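PDB 3PJ0: Lmo0305 protein from Listeria monocytogenes, which belongs to the beta-eliminating lyase family of fold-type I PLP-dependent enzymes and carries pyridoxal phosphate as a Schiff base on a lysine. Local coordinates for residues 52-57 against 65-70; 275-280 against 354-359; 293-298 against 327-332. All blocks are in the same frame, centred on the assembly; numbering follows the deposited sequence.

Contact 1. Residues 52-57 against 65-70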
loop_
_atom_site.group_PDB
_atom_site.type_symbol
_atom_site.label_atom_id
_atom_site.label_comp_id
_atom_site.label_asym_id
_atom_site.label_seq_id
_atom_site.Cartn_x
_atom_site.Cartn_y
_atom_site.Cartn_z
ATOM N N ASP A 52 -10.373 -15.335 1.018
ATOM C CA ASP A 52 -11.500 -15.518 1.915
ATOM C C ASP A 52 -12.090 -14.171 2.354
ATOM O O ASP A 52 -13.301 -14.051 2.461
ATOM C CB ASP A 52 -11.127 -16.342 3.136
ATOM C CG ASP A 52 -10.736 -17.788 2.779
ATOM O OD1 ASP A 52 -10.802 -18.172 1.613
ATOM O OD2 ASP A 52 -10.299 -18.505 3.680
ATOM N N PHE A 53 -11.238 -13.172 2.616
ATOM C CA PHE A 53 -11.749 -11.874 3.056
ATOM C C PHE A 53 -12.478 -11.182 1.915
ATOM O O PHE A 53 -13.552 -10.602 2.110
ATOM C CB PHE A 53 -10.642 -10.975 3.598
ATOM C CG PHE A 53 -11.150 -9.700 4.213
ATOM C CD1 PHE A 53 -11.875 -9.732 5.390
ATOM C CD2 PHE A 53 -10.909 -8.476 3.604
ATOM C CE1 PHE A 53 -12.376 -8.534 5.944
ATOM C CE2 PHE A 53 -11.378 -7.303 4.148
ATOM C CZ PHE A 53 -12.105 -7.331 5.335
ATOM N N GLU A 54 -11.906 -11.230 0.724
ATOM C CA GLU A 54 -12.586 -10.660 -0.455
ATOM C C GLU A 54 -13.965 -11.311 -0.665
ATOM O O GLU A 54 -14.975 -10.627 -0.825
ATOM C CB GLU A 54 -11.719 -10.847 -1.702
ATOM C CG GLU A 54 -10.417 -9.990 -1.658
ATOM C CD GLU A 54 -9.446 -10.276 -2.761
ATOM O OE1 GLU A 54 -9.499 -11.405 -3.331
ATOM O OE2 GLU A 54 -8.578 -9.401 -3.042
ATOM N N THR A 55 -14.004 -12.636 -0.617
ATOM C CA THR A 55 -15.293 -13.382 -0.821
ATOM C C THR A 55 -16.341 -12.999 0.231
ATOM O O THR A 55 -17.501 -12.771 -0.085
ATOM C CB THR A 55 -15.043 -14.891 -0.863
ATOM O OG1 THR A 55 -14.093 -15.147 -1.900
ATOM C CG2 THR A 55 -16.341 -15.674 -1.190
ATOM N N LYS A 56 -15.901 -12.870 1.475
ATOM C CA LYS A 56 -16.776 -12.486 2.582
ATOM C C LYS A 56 -17.388 -11.083 2.445
ATOM O O LYS A 56 -18.593 -10.889 2.667
ATOM C CB LYS A 56 -15.981 -12.538 3.871
ATOM C CG LYS A 56 -16.710 -12.054 5.101
ATOM C CD LYS A 56 -15.822 -12.179 6.317
ATOM C CE LYS A 56 -16.428 -11.542 7.514
ATOM N NZ LYS A 56 -15.696 -11.925 8.774
ATOM N N ILE A 57 -16.561 -10.104 2.102
ATOM C CA ILE A 57 -17.050 -8.735 1.969
ATOM C C ILE A 57 -17.869 -8.625 0.684
ATOM O O ILE A 57 -18.898 -7.954 0.660
ATOM C CB ILE A 57 -15.897 -7.705 2.008
ATOM C CG1 ILE A 57 -15.089 -7.885 3.319
ATOM C CG2 ILE A 57 -16.456 -6.283 1.878
ATOM C CD1 ILE A 57 -15.892 -7.675 4.597
ATOM N N SER A 65 -17.771 -10.162 -6.897
ATOM C CA SER A 65 -16.442 -10.317 -6.352
ATOM C C SER A 65 -15.897 -8.988 -5.870
ATOM O O SER A 65 -16.512 -7.926 -6.050
ATOM C CB SER A 65 -15.490 -11.011 -7.345
ATOM O OG SER A 65 -15.271 -10.259 -8.522
ATOM N N ALA A 66 -14.728 -9.066 -5.256
ATOM C CA ALA A 66 -14.099 -7.912 -4.615
ATOM C C ALA A 66 -12.606 -8.079 -4.638
ATOM O O ALA A 66 -12.093 -9.195 -4.827
ATOM C CB ALA A 66 -14.577 -7.769 -3.156
ATOM N N VAL A 67 -11.917 -6.955 -4.443
ATOM C CA VAL A 67 -10.475 -6.938 -4.388
ATOM C C VAL A 67 -10.054 -6.080 -3.205
ATOM O O VAL A 67 -10.541 -4.948 -3.007
ATOM C CB VAL A 67 -9.816 -6.445 -5.717
ATOM C CG1 VAL A 67 -10.490 -5.225 -6.222
ATOM C CG2 VAL A 67 -8.283 -6.235 -5.542
ATOM N N PHE A 68 -9.146 -6.629 -2.415
ATOM C CA PHE A 68 -8.613 -5.898 -1.289
ATOM C C PHE A 68 -7.491 -4.954 -1.744
ATOM O O PHE A 68 -6.485 -5.388 -2.341
ATOM C CB PHE A 68 -8.128 -6.845 -0.177
ATOM C CG PHE A 68 -7.732 -6.118 1.080
ATOM C CD1 PHE A 68 -8.673 -5.847 2.045
ATOM C CD2 PHE A 68 -6.423 -5.670 1.270
ATOM C CE1 PHE A 68 -8.331 -5.166 3.214
ATOM C CE2 PHE A 68 -6.068 -4.974 2.414
ATOM C CZ PHE A 68 -7.029 -4.708 3.394
ATOM N N PHE A 69 -7.655 -3.670 -1.423
ATOM C CA PHE A 69 -6.705 -2.613 -1.766
ATOM C C PHE A 69 -6.020 -1.965 -0.559
ATOM O O PHE A 69 -6.638 -1.815 0.471
ATOM C CB PHE A 69 -7.452 -1.483 -2.488
ATOM C CG PHE A 69 -7.558 -1.652 -3.998
ATOM C CD1 PHE A 69 -6.512 -1.251 -4.827
ATOM C CD2 PHE A 69 -8.712 -2.171 -4.587
ATOM C CE1 PHE A 69 -6.611 -1.390 -6.214
ATOM C CE2 PHE A 69 -8.824 -2.268 -6.016
ATOM C CZ PHE A 69 -7.770 -1.899 -6.802
ATOM N N PRO A 70 -4.746 -1.565 -0.699
ATOM C CA PRO A 70 -4.128 -0.875 0.434
ATOM C C PRO A 70 -4.850 0.428 0.799
ATOM O O PRO A 70 -4.817 0.844 1.957
ATOM C CB PRO A 70 -2.707 -0.587 -0.055
ATOM C CG PRO A 70 -2.744 -0.755 -1.557
ATOM C CD PRO A 70 -3.800 -1.745 -1.825
#
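The Phe53 ring presents an edge to Phe68 and one face to its own helix: Phe53 CE2 reaches Phe68 CD1 at 3.7 Å, while Ile57 CG1, one turn on, lies over a face, displaced toward the rim. Phe68 meets it obliquely, the two ring planes inclined at 69° and the centroids 5.8 Å apart. Both rings swing out from their backbones in the same way, CG anti to the backbone N (chi1 -173° in each). Phe206 adds an edge-to-face partner to Phe53, and Ile246 of helix 243-256 touches both rings. Next along the helix, the carboxylate of Glu54 bridges helix and strand. Its CG stands anti to the carbonyl carbon, and the chain then runs extended, carrying OE2 to the backbone N of Phe68 at 2.9 Å. Phe68 N-H points almost straight at OE2 (168°), which accepts through its anti lone pair, the one turned away from OE1. OE2 also lies 3.4 Å from Val67 CA. The rest of the side chain passes along the peptide of Ala66, with Glu54 CD 3.5 Å from Ala66 O. Ala66 CB in turn faces the helix and meets Glu54 O at 3.7 Å, a small side chain, consistent with the close 5.2 Å between Glu54 CA and Ala66 CA. The bond to this buried carboxylate ties the strand backbone to the helix, and the amide dipole would be expected to stabilise its charge. Strand 65-69 is one of the two outermost strands of the seven-stranded mixed sheet within this chain, hydrogen-bonded along its other edge to strand 216-220. Helix 48-61 leads through a short connection into this first strand of the large PLP-binding domain and packs against it; the 1-7-6-5-4-2-3 strand order is that of fold-type I PLP enzymes.

Contact 2. Residues 275-280 against 354-359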
loop_
_atom_site.group_PDB
_atom_site.type_symbol
_atom_site.label_atom_id
_atom_site.label_comp_id
_atom_site.label_asym_id
_atom_site.label_seq_id
_atom_site.Cartn_x
_atom_site.Cartn_y
_atom_site.Cartn_z
ATOM N N ASN A 275 -26.675 21.029 20.636
ATOM C CA ASN A 275 -27.710 21.947 20.177
ATOM C C ASN A 275 -28.408 22.669 21.322
ATOM O O ASN A 275 -28.891 23.784 21.138
ATOM C CB ASN A 275 -28.754 21.211 19.317
ATOM C CG ASN A 275 -28.267 20.942 17.882
ATOM O OD1 ASN A 275 -28.015 21.890 17.109
ATOM N ND2 ASN A 275 -28.194 19.666 17.502
ATOM N N SER A 276 -28.457 22.048 22.500
ATOM C CA SER A 276 -29.100 22.658 23.666
ATOM C C SER A 276 -28.301 23.856 24.190
ATOM O O SER A 276 -28.821 24.656 24.974
ATOM C CB SER A 276 -29.310 21.620 24.792
ATOM O OG SER A 276 -28.087 21.224 25.407
ATOM N N CYS A 277 -27.046 23.979 23.757
ATOM C CA CYS A 277 -26.171 25.068 24.200
ATOM C C CYS A 277 -26.383 26.319 23.363
ATOM O O CYS A 277 -26.540 26.253 22.125
ATOM C CB CYS A 277 -24.700 24.660 24.176
ATOM S SG CYS A 277 -24.325 23.262 25.282
ATOM N N SER A 278 -26.438 27.460 24.039
ATOM C CA SER A 278 -26.678 28.736 23.370
ATOM C C SER A 278 -25.466 29.085 22.506
ATOM O O SER A 278 -24.336 29.073 22.988
ATOM C CB SER A 278 -26.951 29.838 24.404
ATOM O OG SER A 278 -27.481 30.985 23.777
ATOM N N GLY A 279 -25.716 29.388 21.233
ATOM C CA GLY A 279 -24.675 29.716 20.260
ATOM C C GLY A 279 -23.955 28.502 19.675
ATOM O O GLY A 279 -22.904 28.652 19.061
ATOM N N VAL A 280 -24.517 27.312 19.882
ATOM C CA VAL A 280 -23.945 26.076 19.392
ATOM C C VAL A 280 -25.038 25.345 18.627
ATOM O O VAL A 280 -26.177 25.235 19.116
ATOM C CB VAL A 280 -23.469 25.155 20.549
ATOM C CG1 VAL A 280 -22.798 23.877 19.996
ATOM C CG2 VAL A 280 -22.524 25.892 21.529
ATOM N N CYS A 354 -20.513 22.933 31.925
ATOM C CA CYS A 354 -19.455 23.952 31.734
ATOM C C CYS A 354 -19.574 24.690 30.403
ATOM O O CYS A 354 -19.357 25.901 30.329
ATOM C CB CYS A 354 -18.053 23.340 31.821
ATOM S SG CYS A 354 -17.542 22.796 33.461
ATOM N N LEU A 355 -19.926 23.958 29.351
ATOM C CA LEU A 355 -20.086 24.561 28.033
ATOM C C LEU A 355 -21.202 25.601 28.076
ATOM O O LEU A 355 -21.031 26.714 27.584
ATOM C CB LEU A 355 -20.380 23.490 26.976
ATOM C CG LEU A 355 -20.159 23.901 25.518
ATOM C CD1 LEU A 355 -18.737 24.403 25.318
ATOM C CD2 LEU A 355 -20.457 22.721 24.574
ATOM N N GLU A 356 -22.320 25.239 28.702
ATOM C CA GLU A 356 -23.477 26.130 28.858
ATOM C C GLU A 356 -23.116 27.374 29.698
ATOM O O GLU A 356 -23.603 28.472 29.423
ATOM C CB GLU A 356 -24.655 25.347 29.479
ATOM C CG GLU A 356 -25.154 24.154 28.589
ATOM C CD GLU A 356 -26.032 23.107 29.327
ATOM O OE1 GLU A 356 -26.544 23.396 30.431
ATOM O OE2 GLU A 356 -26.226 21.991 28.780
ATOM N N LYS A 357 -22.233 27.195 30.686
ATOM C CA LYS A 357 -21.786 28.288 31.577
ATOM C C LYS A 357 -20.812 29.267 30.918
ATOM O O LYS A 357 -20.864 30.470 31.202
ATOM C CB LYS A 357 -21.120 27.705 32.832
ATOM C CG LYS A 357 -20.544 28.732 33.806
ATOM N N GLU A 358 -19.934 28.761 30.044
ATOM C CA GLU A 358 -18.896 29.597 29.404
ATOM C C GLU A 358 -19.355 30.402 28.183
ATOM O O GLU A 358 -18.719 31.392 27.832
ATOM C CB GLU A 358 -17.656 28.762 29.045
ATOM C CG GLU A 358 -16.912 28.163 30.244
ATOM C CD GLU A 358 -16.321 29.220 31.187
ATOM O OE1 GLU A 358 -15.914 30.312 30.721
ATOM O OE2 GLU A 358 -16.257 28.943 32.404
ATOM N N LEU A 359 -20.427 29.975 27.524
ATOM C CA LEU A 359 -20.962 30.716 26.373
ATOM C C LEU A 359 -22.440 31.061 26.580
ATOM O O LEU A 359 -22.789 31.580 27.652
ATOM C CB LEU A 359 -20.700 29.972 25.056
ATOM C CG LEU A 359 -20.874 28.460 25.012
ATOM C CD1 LEU A 359 -22.337 28.078 25.130
ATOM C CD2 LEU A 359 -20.286 27.917 23.735
ATOM O OXT LEU A 359 -23.294 30.858 25.710
#
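Cys277 SG packs against the helix, 3.5 Å from Glu356 CG and 4.0 Å from Leu355 CD2. It therefore meets two consecutive residues of the helix, touching the aliphatic part of one side chain and a methyl branch of the other. SG stands anti to the carbonyl carbon (chi1 -61°), which directs it at the helix. Toward the chain end, Leu359 divides its branches: CD1 points at the turn, 3.1 Å from Ser278 O, a close approach of a methyl to a carbonyl oxygen, while CD2 packs on Val280 CG2 at 3.7 Å, the two side chains crossing at about a right angle. Leu359 CG takes the crowded position between the backbone N and the carbonyl carbon (chi1 41°). No hydrogen bond joins the segments; the contact is made by van der Waals packing, largely apolar. Ser276 OG comes only within 3.9 Å of Glu356 OE2 and is hydrogen-bonded instead to Arg273 O. Leu359 OXT lies 3.4 Å from Ser278 O, two acceptors that cannot bond to each other.

Behind this first shell, a type II beta turn from Cys277 to Val280 shapes the loop, closed by Val280 N to Cys277 O at 3.2 Å. Gly279 occupies its third position with a positive phi of 80°. The turn carries the chain from helix 260-275 into edge strand 280-283, and the C-terminal end of helix 345-358 rests beside it. Phe274 of helix 260-275 touches Val280 and Leu355, Phe296 of strand 291-296 meets Val280 and Leu359, and Ile310 of helix 300-314 packs on Leu355.

Contact 3. Residues 293-298 against 327-332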
loop_
_atom_site.group_PDB
_atom_site.type_symbol
_atom_site.label_atom_id
_atom_site.label_comp_id
_atom_site.label_asym_id
_atom_site.label_seq_id
_atom_site.Cartn_x
_atom_site.Cartn_y
_atom_site.Cartn_z
ATOM N N HIS A 293 -20.964 17.691 12.539
ATOM C CA HIS A 293 -20.101 18.846 12.747
ATOM C C HIS A 293 -20.777 19.764 13.762
ATOM O O HIS A 293 -21.973 19.889 13.766
ATOM C CB HIS A 293 -19.914 19.562 11.419
ATOM C CG HIS A 293 -19.013 18.837 10.488
ATOM N ND1 HIS A 293 -18.645 19.335 9.256
ATOM C CD2 HIS A 293 -18.368 17.656 10.631
ATOM C CE1 HIS A 293 -17.839 18.467 8.672
ATOM N NE2 HIS A 293 -17.627 17.462 9.507
ATOM N N VAL A 294 -19.986 20.393 14.629
ATOM C CA VAL A 294 -20.482 21.315 15.680
ATOM C C VAL A 294 -20.004 22.712 15.307
ATOM O O VAL A 294 -18.821 22.917 15.076
ATOM C CB VAL A 294 -19.897 20.917 17.060
ATOM C CG1 VAL A 294 -20.339 21.845 18.172
ATOM C CG2 VAL A 294 -20.261 19.428 17.388
ATOM N N TYR A 295 -20.926 23.658 15.242
ATOM C CA TYR A 295 -20.645 25.021 14.829
ATOM C C TYR A 295 -20.914 25.964 15.968
ATOM O O TYR A 295 -21.904 25.810 16.685
ATOM C CB TYR A 295 -21.542 25.416 13.649
ATOM C CG TYR A 295 -21.035 25.023 12.285
ATOM C CD1 TYR A 295 -21.087 23.693 11.846
ATOM C CD2 TYR A 295 -20.523 25.987 11.420
ATOM C CE1 TYR A 295 -20.615 23.331 10.586
ATOM C CE2 TYR A 295 -20.068 25.644 10.144
ATOM C CZ TYR A 295 -20.120 24.308 9.728
ATOM O OH TYR A 295 -19.651 23.960 8.477
ATOM N N PHE A 296 -20.058 26.972 16.089
ATOM C CA PHE A 296 -20.142 27.952 17.139
ATOM C C PHE A 296 -20.282 29.352 16.578
ATOM O O PHE A 296 -19.732 29.650 15.511
ATOM C CB PHE A 296 -18.867 27.940 17.963
ATOM C CG PHE A 296 -18.632 26.673 18.705
ATOM C CD1 PHE A 296 -17.972 25.618 18.094
ATOM C CD2 PHE A 296 -19.033 26.550 20.035
ATOM C CE1 PHE A 296 -17.735 24.451 18.775
ATOM C CE2 PHE A 296 -18.815 25.380 20.735
ATOM C CZ PHE A 296 -18.165 24.323 20.116
ATOM N N GLU A 297 -20.991 30.202 17.328
ATOM C CA GLU A 297 -21.172 31.608 16.968
ATOM C C GLU A 297 -20.109 32.487 17.627
ATOM O O GLU A 297 -20.412 33.576 18.163
ATOM C CB GLU A 297 -22.566 32.107 17.359
ATOM C CG GLU A 297 -23.700 31.457 16.595
ATOM C CD GLU A 297 -25.066 31.898 17.115
ATOM O OE1 GLU A 297 -25.149 32.942 17.792
ATOM O OE2 GLU A 297 -26.070 31.196 16.850
ATOM N N ASN A 298 -18.873 31.995 17.600
ATOM C CA ASN A 298 -17.704 32.710 18.105
ATOM C C ASN A 298 -16.493 32.289 17.319
ATOM O O ASN A 298 -16.495 31.241 16.671
ATOM C CB ASN A 298 -17.494 32.446 19.590
ATOM C CG ASN A 298 -18.495 33.187 20.449
ATOM O OD1 ASN A 298 -18.409 34.419 20.608
ATOM N ND2 ASN A 298 -19.452 32.455 21.009
ATOM N N ALA A 327 -15.340 35.143 10.129
ATOM C CA ALA A 327 -14.693 35.956 11.169
ATOM C C ALA A 327 -15.034 35.509 12.607
ATOM O O ALA A 327 -14.132 35.402 13.464
ATOM C CB ALA A 327 -15.019 37.448 10.980
ATOM N N ASP A 328 -16.323 35.247 12.856
ATOM C CA ASP A 328 -16.806 34.878 14.198
ATOM C C ASP A 328 -17.576 33.554 14.223
ATOM O O ASP A 328 -18.553 33.396 14.981
ATOM C CB ASP A 328 -17.663 36.022 14.753
ATOM C CG ASP A 328 -16.836 37.260 15.066
ATOM O OD1 ASP A 328 -15.887 37.116 15.869
ATOM O OD2 ASP A 328 -17.136 38.362 14.537
ATOM N N VAL A 329 -17.148 32.620 13.371
ATOM C CA VAL A 329 -17.737 31.290 13.344
ATOM C C VAL A 329 -16.646 30.245 13.140
ATOM O O VAL A 329 -15.757 30.421 12.312
ATOM C CB VAL A 329 -18.820 31.144 12.239
ATOM C CG1 VAL A 329 -19.322 29.729 12.154
ATOM C CG2 VAL A 329 -19.982 32.091 12.485
ATOM N N CYS A 330 -16.702 29.174 13.930
ATOM C CA CYS A 330 -15.771 28.064 13.776
ATOM C C CYS A 330 -16.524 26.746 13.976
ATOM O O CYS A 330 -17.677 26.741 14.476
ATOM C CB CYS A 330 -14.605 28.166 14.761
ATOM S SG CYS A 330 -15.115 28.069 16.493
ATOM N N ALA A 331 -15.864 25.644 13.628
ATOM C CA ALA A 331 -16.479 24.325 13.743
ATOM C C ALA A 331 -15.474 23.194 13.911
ATOM O O ALA A 331 -14.287 23.380 13.671
ATOM C CB ALA A 331 -17.351 24.053 12.468
ATOM N N PHE A 332 -15.983 22.012 14.287
ATOM C CA PHE A 332 -15.177 20.798 14.346
ATOM C C PHE A 332 -16.063 19.605 14.132
ATOM O O PHE A 332 -17.295 19.712 14.181
ATOM C CB PHE A 332 -14.382 20.633 15.647
ATOM C CG PHE A 332 -15.236 20.380 16.854
ATOM C CD1 PHE A 332 -15.607 19.100 17.195
ATOM C CD2 PHE A 332 -15.664 21.421 17.655
ATOM C CE1 PHE A 332 -16.413 18.881 18.317
ATOM C CE2 PHE A 332 -16.413 21.186 18.783
ATOM C CZ PHE A 332 -16.805 19.917 19.096
#
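Different first torsions bring Phe296 and Phe332 together: Phe296 CG is anti to the carbonyl carbon (chi1 -65°), whereas Phe332 CG takes the crowded place between backbone N and carbonyl carbon (chi1 68°). The rings cross obliquely, Phe296 CE1 lying 3.5 Å from Phe332 CE2. They share one face of the C-terminal four-stranded antiparallel sheet, whose central strands 291-296 and 329-335 pair here. Val294 with Phe332 and Phe296 with Cys330 are hydrogen-bonded pairs; Tyr295 with Ala331 between them is non-hydrogen-bonded. Val294 N donates to Phe332 O at 2.8 Å, nearly along the C=O axis, and Phe332 N returns a bond to Val294 O at 3.1 Å. Phe296 N donates to Cys330 O at 2.9 Å; the reverse bond from Cys330 N to Phe296 O is weak. Val294 CB lies over one Phe332 face, and Cys330 SG is a sulfur-aromatic neighbour of Phe296, set obliquely. Ile303 of helix 300-314 touches Phe296 and Cys330 on this side. On the other face of the sheet, Val329 CG1 meets the edge of the Tyr295 ring. Beside it the Ala331 methyl makes a CH-pi contact, its CB 3.6 Å from the Tyr295 ring centroid and only 3° off the normal.

Contacts 2 and 3 belong to one C-terminal unit, their centres 12 Å apart, with contact 3 nested in the chain loop that contact 2 closes. They join where the turn enters the sheet: Gly279 O lies 3.0 Å from Glu297 N, a probable hydrogen bond, and Val280 CG1 packs on Val294 CG1 at 3.7 Å. Contact 1 lies across the centre of the chain in the sheet domain, its centre about 46 Å from that of contact 2 and 40 Å from that of contact 3. That domain also carries Lys208, the lysine modified by pyridoxal phosphate. In contact 3, the His293 side chain lies about 4 Å from a bound (4R)-2-methylpentane-2,4-diol, probably from the crystallisation liquor.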